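Beta-lactamase II (Erythrobacter litoralis, PDB 6V72) probably hydrolyses beta-lactam antibiotics, opening the lactam ring with water as a zinc-dependent class B metallo-beta-lactamase. Local coordinates at residues A[20-25]-A[81-86]; A[35-40]-A[62-67]; A[53-58]-A[75-80]; A[106-109]-A[114-117]; A[169-174]-A[183-188]. All coordinates share one frame; numbering follows the deposited sequence. Where two conformers were deposited one is given.

How the contacts relate
Contacts 1 to 4 gather on the large mixed sheet, whereas contact 5 belongs to the smaller four-stranded one. Contacts 1 and 3 share helix 71-84, their centres about 8 Å apart. Contact 3 interleaves with contact 2 along the chain, about 6 Å away, because strand 49-58 runs between strands 34-41 and 61-65; both lie within the loop closed by contact 1. Contacts 4 and 5 follow in series. L108 of contact 4 packs on L64 and T67 of contact 2, while V65 meets V172 of contact 5 between the sheets. The layers form the alpha-beta/beta-alpha sandwich of metallo-beta-lactamases. C184 of contact 5 belongs to the zinc site, empty in this model, and D66 lies beside it.

Contact 1. Residues A[20-25]-A[81-86]; sequences IRFGEV and ASMVLA. With FMT (formic acid), chain H.
F22 turns its ring toward the last part of helix 71-84, where M83 (selenomethionine) and V84 receive it. The phenyl group stands away from its strand because CG is anti to the backbone N (chi1 -175°), which carries the far end of the ring out to the helix. The CE methyl of M83 approaches at the ring edge, near the ring plane, 3.5 Å from F22 CZ and equally far from CE1. M83 extends through chi1 and chi2 and then bends at chi3 (48°), and this last turn swings the methyl over to F22. V84 adds a looser touch, its CG2 lying 4.2 Å from F22 CE1. The strand is the first arm of the hairpin 20-22/25-29, at the border of the large sheet; a type II' turn from F22 to V25, with G23 at positive phi, reverses the chain and is closed by backbone bonds in both directions between F22 and V25. E24 N beyond F22 is held by Q76 OE1, so the turn is tied to the helix by a polar bond as well as by the aromatic group. F22 also meets the ring of W80 with planes at about 50°. On the outer side of the helix, S82 OG, in one of two deposited conformers, donates to O2 of a formic acid at 2.9 Å.

Contact 2. Residues A[35-40]-A[62-67]; sequences WMHTTY and TILVDT. With FMT (formic acid), chain J.
H37 is the residue of strand 34-41 that reaches 62-67, passing its imidazole over G53 of the strand in between. Two residues earlier, W35 pairs by backbone bonds with L55 of that intervening strand 49-58, as H37 itself does with G53. The H37 ring rises from the sheet because CG sits between the backbone N and the carbonyl carbon (chi1 60°), the most congested of the three staggered positions. NE2 then donates to V65 O at 3.2 Å with a bend to 140°; the donor stands above the carbonyl plane, and the oxygen is tilted from the ring plane. D66 O, near the ring plane at its edge, takes a weak second share of the same proton at 3.1 Å. L64 lays CD1 3.5 Å from NE2, its side chain at about a right angle to that of H37, and T67 O comes to 3.8 Å from CE1. Next along the strand, T38 OG1 lies 3.3 Å from O2 of a formic acid that R17 and N52 hold. The carboxylate of D66 turns away to T95 OG1, close to H96, which binds zinc in this protein but has none in this model. The geometry at H37 is consistent with a proton on NE2, and the carbonyls of buried V65 and D66, where strand 61-65 ends, then share that one N-H, the second bond being weak.

Contact 3. Residues A[53-58]-A[75-80]; sequences GLLVVN and EQIVAW. With CA (calcium ion), chain C; EDO (1,2-ethanediol), chain K.
L55 of strand 49-58 meets I77 and W80 of helix 71-84 in the hydrophobic layer between the large sheet and a helix that packs across one side of it. I77 and W80 lie three residues apart, so the helix turns both toward the strand. In the one of two W80 conformers described, L55 CD2 approaches the six-membered part of the W80 indole at its edge and in its plane, 3.9 Å from CE3 and 4.1 Å from CZ3. The other methyl, L55 CD1, rests more distantly against I77 CG2 at 4.4 Å. CG of L55 points anti to its own N (chi1 -170°), which aims the fork of the leucine at the helix. This is the alpha/beta half of the metallo-beta-lactamase sandwich, in which helix 71-84 links the neighbouring parallel strands 61-65 and 89-93. W80 belongs to an aromatic cluster: F27 stacks on it and W35 meets it edge-to-face. On another side of the helix E75 stretches beyond CG to a calcium ion, which it binds through OE1 at 2.4 Å together with two waters and E72. At the strand's far side, O1 of an ethanediol, probably from the crystallisation liquor, donates to V57 O at 2.9 Å, and its C2 lies 3.6 Å from V56 CG1.

Contact 4. Residues A[106-109]-A[114-117]; sequences AALH and ATWA
H109 and L108, near the end of the short helix 105-110, close over T115 of strand 114-117 within a beta-alpha-beta crossover. H109 makes the polar contact and L108 the apolar one. H109 NE2 and T115 OG1 stand 2.7 Å apart in a nearly straight hydrogen bond (163°), in which either group could be the donor; the hydroxyl lies at the edge of the imidazole, in its plane. The two side chains run at about a right angle to each other. T115 offers the hydroxyl because OG1 occupies the position between the backbone N and the carbonyl carbon (chi1 49°), which also turns CG2 toward the helix. That methyl touches both neighbours: it lies 3.8 Å from L108 CD1, equally far from L108 CB, and 3.6 Å from H109 NE2. The crossover runs from strand 89-93 through helix 105-110 to strand 114-117, which pairs in parallel with 89-93. The connection before the helix carries H96, H98 and D100, residues that bind zinc in this protein, though no zinc is modelled here and residues 98-103 are missing. T115 OG1 is gripped a second time by R134 N, so this buried oxygen serves two partners, one from the helix and one from the main chain next to strand 135-139. L108 also packs on T74 and V78 of helix 71-84, placing the short helix beside the longer one on the same side of the sheet. W116, on the opposite face of strand 114-117, packs against helix 147-153.

Contact 5. Residues A[169-174]-A[183-188]; sequences NITVGL and GCMIKA
M185 (selenomethionine) places its CE methyl between N169 and T171, making nearly all the side-chain contact between these segments. Its side chain runs straight as far as the CG-SE bond and then doubles back by rotation about that bond, which is nearly eclipsed (chi3 -1°). This brings CE 3.4 Å from N169 CG and 3.5 Å from T171 CG2. The bend and both short distances belong to one of two deposited copies of M185 and are doubtful in detail. Both partners are met at about a right angle. N169 has CG tucked between its backbone N and its carbonyl carbon (chi1 51°), which turns CG toward the M185 methyl. T171 faces the methyl with CG2, while its hydroxyl bonds to Y159 O on the adjoining strand. The two backbones come nearest at T171 and G183, their CA atoms 6.0 Å apart. Further along the loop, K187 curls back so that NZ donates to C184 O at 2.7 Å, tying the loop back on itself at C184. C184 packs against H96 and H226; all three are residues that bind zinc in this protein, though no zinc is modelled here. Strand 171-174 lies between 157-159 and 179-181 in the smaller sheet, and I170 touches I137 and F139 of the larger one. From the loop, M185 O accepts a bond from Y205 OH at the start of helix 205-215, while I186 packs on F212 of that helix and on A234 and T238 of helix 233-243.

Contact 1. Residues A[20-25]-A[81-86]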
# COMPACT_ATOMS: atom_id res chain seq x y z
N ILE A 20 -21.43 21.51 -0.93
CA ILE A 20 -21.42 22.87 -0.42
C ILE A 20 -20.00 23.16 0.04
O ILE A 20 -19.41 22.36 0.76
CB ILE A 20 -22.40 23.03 0.74
CG1 ILE A 20 -23.81 22.72 0.25
CG2 ILE A 20 -22.31 24.42 1.33
CD1 ILE A 20 -24.81 22.64 1.35
N ARG A 21 -19.46 24.30 -0.38
CA ARG A 21 -18.07 24.65 -0.12
C ARG A 21 -18.02 25.72 0.97
O ARG A 21 -18.77 26.69 0.92
CB ARG A 21 -17.41 25.12 -1.41
CG ARG A 21 -15.90 25.22 -1.37
CD ARG A 21 -15.26 23.84 -1.29
NE ARG A 21 -15.62 22.96 -2.41
CZ ARG A 21 -14.97 22.92 -3.57
NH1 ARG A 21 -13.93 23.72 -3.79
NH2 ARG A 21 -15.35 22.08 -4.53
N PHE A 22 -17.13 25.53 1.94
CA PHE A 22 -16.88 26.52 2.99
C PHE A 22 -15.38 26.56 3.19
O PHE A 22 -14.82 25.61 3.73
CB PHE A 22 -17.61 26.16 4.28
CG PHE A 22 -17.50 27.19 5.36
CD1 PHE A 22 -18.16 28.40 5.26
CD2 PHE A 22 -16.76 26.94 6.50
CE1 PHE A 22 -18.07 29.35 6.27
CE2 PHE A 22 -16.67 27.89 7.51
CZ PHE A 22 -17.33 29.09 7.40
N GLY A 23 -14.73 27.64 2.76
CA GLY A 23 -13.28 27.64 2.73
C GLY A 23 -12.75 26.47 1.90
O GLY A 23 -13.18 26.24 0.76
N GLU A 24 -11.83 25.71 2.49
CA GLU A 24 -11.27 24.52 1.85
C GLU A 24 -12.09 23.26 2.10
O GLU A 24 -11.67 22.18 1.69
CB GLU A 24 -9.84 24.28 2.35
CG GLU A 24 -8.83 25.37 2.07
CD GLU A 24 -7.60 25.26 2.97
OE1 GLU A 24 -7.33 26.20 3.74
OE2 GLU A 24 -6.92 24.21 2.92
N VAL A 25 -13.22 23.36 2.79
CA VAL A 25 -13.98 22.17 3.18
C VAL A 25 -15.15 21.99 2.22
O VAL A 25 -15.85 22.95 1.87
CB VAL A 25 -14.50 22.27 4.62
CG1 VAL A 25 -15.16 20.94 5.05
CG2 VAL A 25 -13.38 22.67 5.55
N ALA A 81 -19.99 24.81 11.82
CA ALA A 81 -20.99 24.38 12.79
C ALA A 81 -21.48 25.55 13.62
O ALA A 81 -22.68 25.68 13.87
CB ALA A 81 -20.41 23.29 13.70
N SER A 82 -20.57 26.41 14.07
CA SER A 82 -20.95 27.51 14.95
C SER A 82 -21.64 28.63 14.17
O SER A 82 -22.70 29.11 14.57
CB SER A 82 -19.72 28.04 15.67
OG SER A 82 -20.07 29.10 16.55
N MSE A 83 -21.04 29.05 13.07
CA MSE A 83 -21.54 30.22 12.35
C MSE A 83 -22.70 29.93 11.45
O MSE A 83 -23.67 30.70 11.40
CB MSE A 83 -20.45 30.87 11.51
CG MSE A 83 -20.93 32.22 11.01
SE MSE A 83 -19.74 33.10 9.78
CE MSE A 83 -19.32 31.71 8.53
N VAL A 84 -22.62 28.83 10.70
CA VAL A 84 -23.62 28.55 9.69
C VAL A 84 -24.75 27.73 10.29
O VAL A 84 -25.90 28.17 10.31
CB VAL A 84 -22.99 27.86 8.47
CG1 VAL A 84 -24.06 27.51 7.46
CG2 VAL A 84 -21.94 28.77 7.84
N LEU A 85 -24.44 26.54 10.81
CA LEU A 85 -25.48 25.71 11.39
C LEU A 85 -26.04 26.28 12.68
O LEU A 85 -27.16 25.92 13.06
CB LEU A 85 -24.95 24.30 11.69
CG LEU A 85 -24.36 23.52 10.53
CD1 LEU A 85 -24.07 22.12 11.02
CD2 LEU A 85 -25.32 23.53 9.34
N ALA A 86 -25.28 27.12 13.36
CA ALA A 86 -25.61 27.62 14.71
C ALA A 86 -25.82 26.46 15.67
O ALA A 86 -26.70 26.48 16.54
CB ALA A 86 -26.81 28.57 14.70
C FMT H . -20.31 32.48 14.71
O1 FMT H . -19.90 33.28 13.88
O2 FMT H . -19.64 31.56 15.17

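Contact 2. Residues A[35-40]-A[62-67]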
# COMPACT_ATOMS: atom_id res chain seq x y z
N TRP A 35 -23.83 15.47 8.19
CA TRP A 35 -22.95 16.07 7.20
C TRP A 35 -21.68 15.24 7.08
O TRP A 35 -21.13 14.77 8.08
CB TRP A 35 -22.59 17.50 7.57
CG TRP A 35 -23.77 18.40 7.47
CD1 TRP A 35 -24.60 18.78 8.48
CD2 TRP A 35 -24.28 19.00 6.27
NE1 TRP A 35 -25.59 19.59 7.99
CE2 TRP A 35 -25.41 19.75 6.64
CE3 TRP A 35 -23.87 18.99 4.93
CZ2 TRP A 35 -26.16 20.49 5.71
CZ3 TRP A 35 -24.62 19.72 4.00
CH2 TRP A 35 -25.75 20.45 4.40
N MSE A 36 -21.22 15.07 5.85
CA MSE A 36 -19.85 14.60 5.64
C MSE A 36 -18.96 15.77 5.30
O MSE A 36 -19.33 16.62 4.48
CB MSE A 36 -19.80 13.52 4.56
CG MSE A 36 -18.43 12.87 4.48
SE MSE A 36 -18.42 11.48 3.10
CE MSE A 36 -18.94 10.16 4.33
N HIS A 37 -17.84 15.90 6.01
CA HIS A 37 -16.85 16.89 5.64
C HIS A 37 -15.73 16.21 4.86
O HIS A 37 -15.27 15.13 5.22
CB HIS A 37 -16.29 17.66 6.86
CG HIS A 37 -15.60 16.83 7.91
ND1 HIS A 37 -14.27 16.45 7.82
CD2 HIS A 37 -16.02 16.41 9.13
CE1 HIS A 37 -13.93 15.78 8.91
NE2 HIS A 37 -14.97 15.76 9.72
N THR A 38 -15.30 16.87 3.78
CA THR A 38 -14.21 16.37 2.96
C THR A 38 -13.19 17.47 2.76
O THR A 38 -13.55 18.61 2.42
CB THR A 38 -14.72 15.88 1.59
OG1 THR A 38 -15.68 14.85 1.80
CG2 THR A 38 -13.57 15.33 0.73
N THR A 39 -11.92 17.13 2.96
CA THR A 39 -10.82 18.03 2.67
C THR A 39 -9.76 17.28 1.88
O THR A 39 -9.74 16.05 1.83
CB THR A 39 -10.22 18.61 3.95
OG1 THR A 39 -9.91 17.54 4.88
CG2 THR A 39 -11.16 19.64 4.60
N TYR A 40 -8.86 18.04 1.28
CA TYR A 40 -7.91 17.45 0.35
C TYR A 40 -6.49 17.82 0.72
O TYR A 40 -6.21 18.91 1.25
CB TYR A 40 -8.17 17.88 -1.11
CG TYR A 40 -9.52 17.43 -1.59
CD1 TYR A 40 -10.66 18.20 -1.38
CD2 TYR A 40 -9.68 16.20 -2.23
CE1 TYR A 40 -11.90 17.78 -1.80
CE2 TYR A 40 -10.92 15.76 -2.65
CZ TYR A 40 -12.03 16.56 -2.44
OH TYR A 40 -13.28 16.14 -2.86
N THR A 62 -23.43 20.00 17.66
CA THR A 62 -22.97 18.95 16.75
C THR A 62 -21.89 18.12 17.40
O THR A 62 -21.23 18.54 18.35
CB THR A 62 -22.44 19.52 15.42
OG1 THR A 62 -21.55 20.62 15.68
CG2 THR A 62 -23.60 20.01 14.53
N ILE A 63 -21.72 16.92 16.85
CA ILE A 63 -20.65 16.00 17.23
C ILE A 63 -19.80 15.76 16.00
O ILE A 63 -20.32 15.47 14.91
CB ILE A 63 -21.20 14.67 17.77
CG1 ILE A 63 -21.99 14.94 19.05
CG2 ILE A 63 -20.07 13.70 18.04
CD1 ILE A 63 -23.22 14.13 19.12
N LEU A 64 -18.49 15.88 16.16
CA LEU A 64 -17.53 15.76 15.07
C LEU A 64 -16.91 14.37 15.07
O LEU A 64 -16.48 13.87 16.11
CB LEU A 64 -16.43 16.82 15.22
CG LEU A 64 -15.33 16.85 14.14
CD1 LEU A 64 -15.90 17.18 12.80
CD2 LEU A 64 -14.25 17.84 14.55
N VAL A 65 -16.88 13.73 13.89
CA VAL A 65 -16.12 12.49 13.70
C VAL A 65 -14.94 12.83 12.81
O VAL A 65 -15.13 13.17 11.64
CB VAL A 65 -16.97 11.37 13.08
CG1 VAL A 65 -16.07 10.13 12.86
CG2 VAL A 65 -18.19 11.06 13.95
N ASP A 66 -13.74 12.73 13.38
CA ASP A 66 -12.44 12.96 12.74
C ASP A 66 -12.18 14.42 12.38
O ASP A 66 -13.09 15.20 12.08
CB ASP A 66 -12.26 12.04 11.52
CG ASP A 66 -11.90 10.62 11.94
OD1 ASP A 66 -11.27 10.48 13.01
OD2 ASP A 66 -12.23 9.65 11.22
N THR A 67 -10.91 14.79 12.43
CA THR A 67 -10.50 16.11 12.00
C THR A 67 -10.30 16.12 10.48
O THR A 67 -10.35 15.08 9.81
CB THR A 67 -9.22 16.54 12.70
OG1 THR A 67 -8.13 15.72 12.25
CG2 THR A 67 -9.35 16.44 14.23
C FMT J . -15.07 11.52 -1.01
O1 FMT J . -14.05 10.97 -0.61
O2 FMT J . -15.59 12.50 -0.48

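Contact 3. Residues A[53-58]-A[75-80]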
# COMPACT_ATOMS: atom_id res chain seq x y z
N GLY A 53 -14.79 12.96 7.10
CA GLY A 53 -15.31 12.69 8.42
C GLY A 53 -16.77 13.11 8.50
O GLY A 53 -17.38 13.39 7.46
N LEU A 54 -17.35 13.16 9.71
CA LEU A 54 -18.77 13.46 9.84
C LEU A 54 -18.98 14.62 10.80
O LEU A 54 -18.16 14.89 11.67
CB LEU A 54 -19.59 12.26 10.37
CG LEU A 54 -19.46 10.93 9.62
CD1 LEU A 54 -20.24 9.84 10.33
CD2 LEU A 54 -19.95 11.11 8.20
N LEU A 55 -20.10 15.31 10.60
CA LEU A 55 -20.60 16.30 11.54
C LEU A 55 -22.07 15.98 11.76
O LEU A 55 -22.86 16.00 10.81
CB LEU A 55 -20.38 17.71 10.99
CG LEU A 55 -20.61 18.91 11.88
CD1 LEU A 55 -19.59 19.00 13.01
CD2 LEU A 55 -20.52 20.14 10.98
N VAL A 56 -22.43 15.60 12.99
CA VAL A 56 -23.74 15.04 13.29
C VAL A 56 -24.47 15.96 14.25
O VAL A 56 -23.97 16.25 15.34
CB VAL A 56 -23.62 13.62 13.88
CG1 VAL A 56 -25.01 13.06 14.24
CG2 VAL A 56 -22.89 12.71 12.91
N VAL A 57 -25.68 16.37 13.87
CA VAL A 57 -26.50 17.24 14.71
C VAL A 57 -27.10 16.44 15.86
O VAL A 57 -27.65 15.35 15.68
CB VAL A 57 -27.61 17.90 13.87
CG1 VAL A 57 -28.61 18.63 14.80
CG2 VAL A 57 -27.00 18.84 12.83
N ASN A 58 -27.04 17.02 17.06
CA ASN A 58 -27.79 16.51 18.21
C ASN A 58 -28.36 17.73 18.94
O ASN A 58 -27.63 18.40 19.67
CB ASN A 58 -26.92 15.68 19.13
CG ASN A 58 -27.68 15.16 20.34
OD1 ASN A 58 -28.70 15.74 20.75
ND2 ASN A 58 -27.20 14.07 20.93
N GLU A 75 -10.38 24.08 11.77
CA GLU A 75 -10.99 25.32 12.25
C GLU A 75 -12.18 25.71 11.39
O GLU A 75 -13.19 26.23 11.90
CB GLU A 75 -9.93 26.45 12.26
CG GLU A 75 -8.86 26.28 13.32
CD GLU A 75 -7.61 27.11 13.06
OE1 GLU A 75 -7.59 27.93 12.12
OE2 GLU A 75 -6.62 26.93 13.79
N GLN A 76 -12.10 25.47 10.08
CA GLN A 76 -13.23 25.81 9.22
C GLN A 76 -14.44 24.93 9.49
O GLN A 76 -15.57 25.41 9.44
CB GLN A 76 -12.81 25.75 7.75
CG GLN A 76 -11.85 26.88 7.42
CD GLN A 76 -11.37 26.89 5.98
OE1 GLN A 76 -11.37 25.87 5.30
NE2 GLN A 76 -10.95 28.08 5.52
N ILE A 77 -14.23 23.64 9.79
CA ILE A 77 -15.36 22.79 10.15
C ILE A 77 -16.03 23.31 11.41
O ILE A 77 -17.26 23.40 11.49
CB ILE A 77 -14.91 21.32 10.33
CG1 ILE A 77 -14.33 20.77 9.04
CG2 ILE A 77 -16.10 20.46 10.74
CD1 ILE A 77 -13.60 19.43 9.25
N VAL A 78 -15.22 23.66 12.42
CA VAL A 78 -15.76 24.18 13.67
C VAL A 78 -16.54 25.46 13.42
O VAL A 78 -17.61 25.69 14.00
CB VAL A 78 -14.61 24.37 14.68
CG1 VAL A 78 -15.10 25.08 15.94
CG2 VAL A 78 -14.01 22.99 15.06
N ALA A 79 -16.01 26.32 12.54
CA ALA A 79 -16.69 27.58 12.25
C ALA A 79 -17.98 27.35 11.48
O ALA A 79 -18.96 28.07 11.68
CB ALA A 79 -15.76 28.51 11.46
N TRP A 80 -18.01 26.37 10.58
CA TRP A 80 -19.25 26.08 9.87
C TRP A 80 -20.34 25.64 10.84
O TRP A 80 -21.50 26.07 10.72
CB TRP A 80 -18.99 25.02 8.81
CG TRP A 80 -20.04 24.96 7.72
CD1 TRP A 80 -20.28 25.90 6.76
CD2 TRP A 80 -20.96 23.89 7.49
NE1 TRP A 80 -21.31 25.48 5.94
CE2 TRP A 80 -21.74 24.25 6.37
CE3 TRP A 80 -21.20 22.67 8.12
CZ2 TRP A 80 -22.75 23.43 5.86
CZ3 TRP A 80 -22.20 21.85 7.62
CH2 TRP A 80 -22.96 22.23 6.50
CA CA C . -7.78 29.76 10.63
C1 EDO K . -28.87 13.50 12.88
O1 EDO K . -29.51 14.53 13.66
C2 EDO K . -28.53 12.31 13.78
O2 EDO K . -29.71 11.78 14.37
O HOH W 1 -9.20 28.32 9.37
O HOH W 2 -9.40 30.48 12.14

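Contact 4. Residues A[106-109]-A[114-117]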
# COMPACT_ATOMS: atom_id res chain seq x y z
N ALA A 106 -5.03 19.95 17.88
CA ALA A 106 -4.78 21.23 18.53
C ALA A 106 -5.91 22.21 18.26
O ALA A 106 -6.28 23.01 19.14
CB ALA A 106 -3.44 21.80 18.08
N ALA A 107 -6.44 22.20 17.03
CA ALA A 107 -7.55 23.09 16.70
C ALA A 107 -8.77 22.76 17.55
O ALA A 107 -9.45 23.66 18.04
CB ALA A 107 -7.89 22.98 15.21
N LEU A 108 -9.05 21.47 17.76
CA LEU A 108 -10.20 21.13 18.58
C LEU A 108 -10.01 21.60 20.02
O LEU A 108 -10.93 22.11 20.65
CB LEU A 108 -10.46 19.63 18.53
CG LEU A 108 -10.73 19.06 17.15
CD1 LEU A 108 -11.02 17.57 17.28
CD2 LEU A 108 -11.91 19.80 16.51
N HIS A 109 -8.81 21.42 20.55
CA HIS A 109 -8.59 21.84 21.93
C HIS A 109 -8.59 23.35 22.07
O HIS A 109 -9.08 23.87 23.07
CB HIS A 109 -7.31 21.23 22.44
CG HIS A 109 -7.41 19.75 22.60
ND1 HIS A 109 -6.31 18.94 22.77
CD2 HIS A 109 -8.49 18.92 22.60
CE1 HIS A 109 -6.70 17.69 22.91
NE2 HIS A 109 -8.02 17.65 22.80
N ALA A 114 -14.42 18.74 23.65
CA ALA A 114 -14.10 17.49 24.32
C ALA A 114 -13.81 16.41 23.28
O ALA A 114 -14.70 16.04 22.52
CB ALA A 114 -15.26 17.05 25.21
N THR A 115 -12.61 15.87 23.30
CA THR A 115 -12.14 14.95 22.29
C THR A 115 -12.02 13.55 22.87
O THR A 115 -11.59 13.39 24.01
CB THR A 115 -10.79 15.42 21.77
OG1 THR A 115 -9.94 15.71 22.90
CG2 THR A 115 -10.98 16.69 20.95
N TRP A 116 -12.39 12.55 22.07
CA TRP A 116 -12.49 11.16 22.49
C TRP A 116 -11.70 10.27 21.54
O TRP A 116 -11.73 10.48 20.33
CB TRP A 116 -13.97 10.71 22.49
CG TRP A 116 -14.75 11.35 23.58
CD1 TRP A 116 -15.37 12.56 23.54
CD2 TRP A 116 -14.94 10.84 24.90
NE1 TRP A 116 -15.96 12.82 24.75
CE2 TRP A 116 -15.70 11.78 25.61
CE3 TRP A 116 -14.53 9.66 25.55
CZ2 TRP A 116 -16.08 11.59 26.93
CZ3 TRP A 116 -14.90 9.48 26.86
CH2 TRP A 116 -15.67 10.44 27.54
N ALA A 117 -11.03 9.25 22.10
CA ALA A 117 -10.31 8.29 21.28
C ALA A 117 -10.24 6.96 22.01
O ALA A 117 -10.43 6.89 23.23
CB ALA A 117 -8.88 8.74 20.95

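Contact 5. Residues A[169-174]-A[183-188]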
# COMPACT_ATOMS: atom_id res chain seq x y z
N ASN A 169 -7.85 1.14 15.63
CA ASN A 169 -8.87 1.83 14.84
C ASN A 169 -10.28 1.53 15.34
O ASN A 169 -10.58 0.41 15.75
CB ASN A 169 -8.72 1.49 13.34
CG ASN A 169 -8.65 -0.01 13.02
OD1 ASN A 169 -9.12 -0.88 13.77
ND2 ASN A 169 -8.09 -0.31 11.87
N ILE A 170 -11.14 2.55 15.33
CA ILE A 170 -12.54 2.36 15.72
C ILE A 170 -13.47 2.82 14.60
O ILE A 170 -13.05 3.42 13.61
CB ILE A 170 -12.89 3.07 17.05
CG1 ILE A 170 -12.74 4.59 16.91
CG2 ILE A 170 -12.01 2.52 18.19
CD1 ILE A 170 -13.25 5.36 18.16
N THR A 171 -14.75 2.50 14.76
CA THR A 171 -15.78 2.80 13.77
C THR A 171 -16.98 3.41 14.48
O THR A 171 -17.13 3.29 15.70
CB THR A 171 -16.20 1.55 13.00
OG1 THR A 171 -16.80 0.62 13.91
CG2 THR A 171 -14.99 0.89 12.32
N VAL A 172 -17.85 4.08 13.71
CA VAL A 172 -19.06 4.65 14.29
C VAL A 172 -20.24 4.37 13.37
O VAL A 172 -20.08 4.23 12.15
CB VAL A 172 -18.93 6.16 14.59
CG1 VAL A 172 -17.72 6.43 15.49
CG2 VAL A 172 -18.79 6.93 13.28
N GLY A 173 -21.43 4.30 13.94
CA GLY A 173 -22.61 4.05 13.16
C GLY A 173 -23.77 4.89 13.65
O GLY A 173 -23.81 5.34 14.80
N LEU A 174 -24.74 5.07 12.74
CA LEU A 174 -26.03 5.68 13.02
C LEU A 174 -27.08 4.68 12.56
O LEU A 174 -27.62 4.79 11.45
CB LEU A 174 -26.20 7.01 12.29
CG LEU A 174 -25.24 8.10 12.79
CD1 LEU A 174 -25.15 9.25 11.79
CD2 LEU A 174 -25.66 8.60 14.17
N GLY A 183 -14.05 4.50 8.92
CA GLY A 183 -12.73 5.09 9.12
C GLY A 183 -11.74 4.67 8.05
O GLY A 183 -12.07 4.56 6.87
N CYS A 184 -10.49 4.45 8.46
CA CYS A 184 -9.45 4.06 7.51
C CYS A 184 -9.41 2.57 7.27
O CYS A 184 -8.61 2.12 6.44
CB CYS A 184 -8.08 4.51 7.99
SG CYS A 184 -7.75 6.30 7.73
N MSE A 185 -10.26 1.80 7.94
CA MSE A 185 -10.23 0.37 7.80
C MSE A 185 -10.95 -0.10 6.54
O MSE A 185 -10.56 -1.09 5.92
CB MSE A 185 -10.86 -0.23 9.05
CG MSE A 185 -11.21 -1.66 8.99
SE MSE A 185 -11.94 -2.01 10.76
CE MSE A 185 -11.74 -0.26 11.59
N ILE A 186 -12.00 0.63 6.14
CA ILE A 186 -12.85 0.25 5.02
C ILE A 186 -12.40 1.02 3.79
O ILE A 186 -12.16 2.25 3.86
CB ILE A 186 -14.34 0.52 5.33
CG1 ILE A 186 -14.77 -0.31 6.55
CG2 ILE A 186 -15.24 0.20 4.13
CD1 ILE A 186 -14.75 -1.83 6.32
N LYS A 187 -12.24 0.30 2.68
CA LYS A 187 -11.83 0.83 1.39
C LYS A 187 -12.96 0.67 0.39
O LYS A 187 -13.95 -0.02 0.64
CB LYS A 187 -10.60 0.09 0.85
CG LYS A 187 -9.45 -0.03 1.79
CD LYS A 187 -9.06 1.28 2.42
CE LYS A 187 -7.74 1.08 3.11
NZ LYS A 187 -7.42 2.17 4.06
N ALA A 188 -12.75 1.25 -0.79
CA ALA A 188 -13.82 1.36 -1.77
C ALA A 188 -14.18 -0.01 -2.33
O ALA A 188 -13.37 -0.94 -2.34
CB ALA A 188 -13.41 2.29 -2.91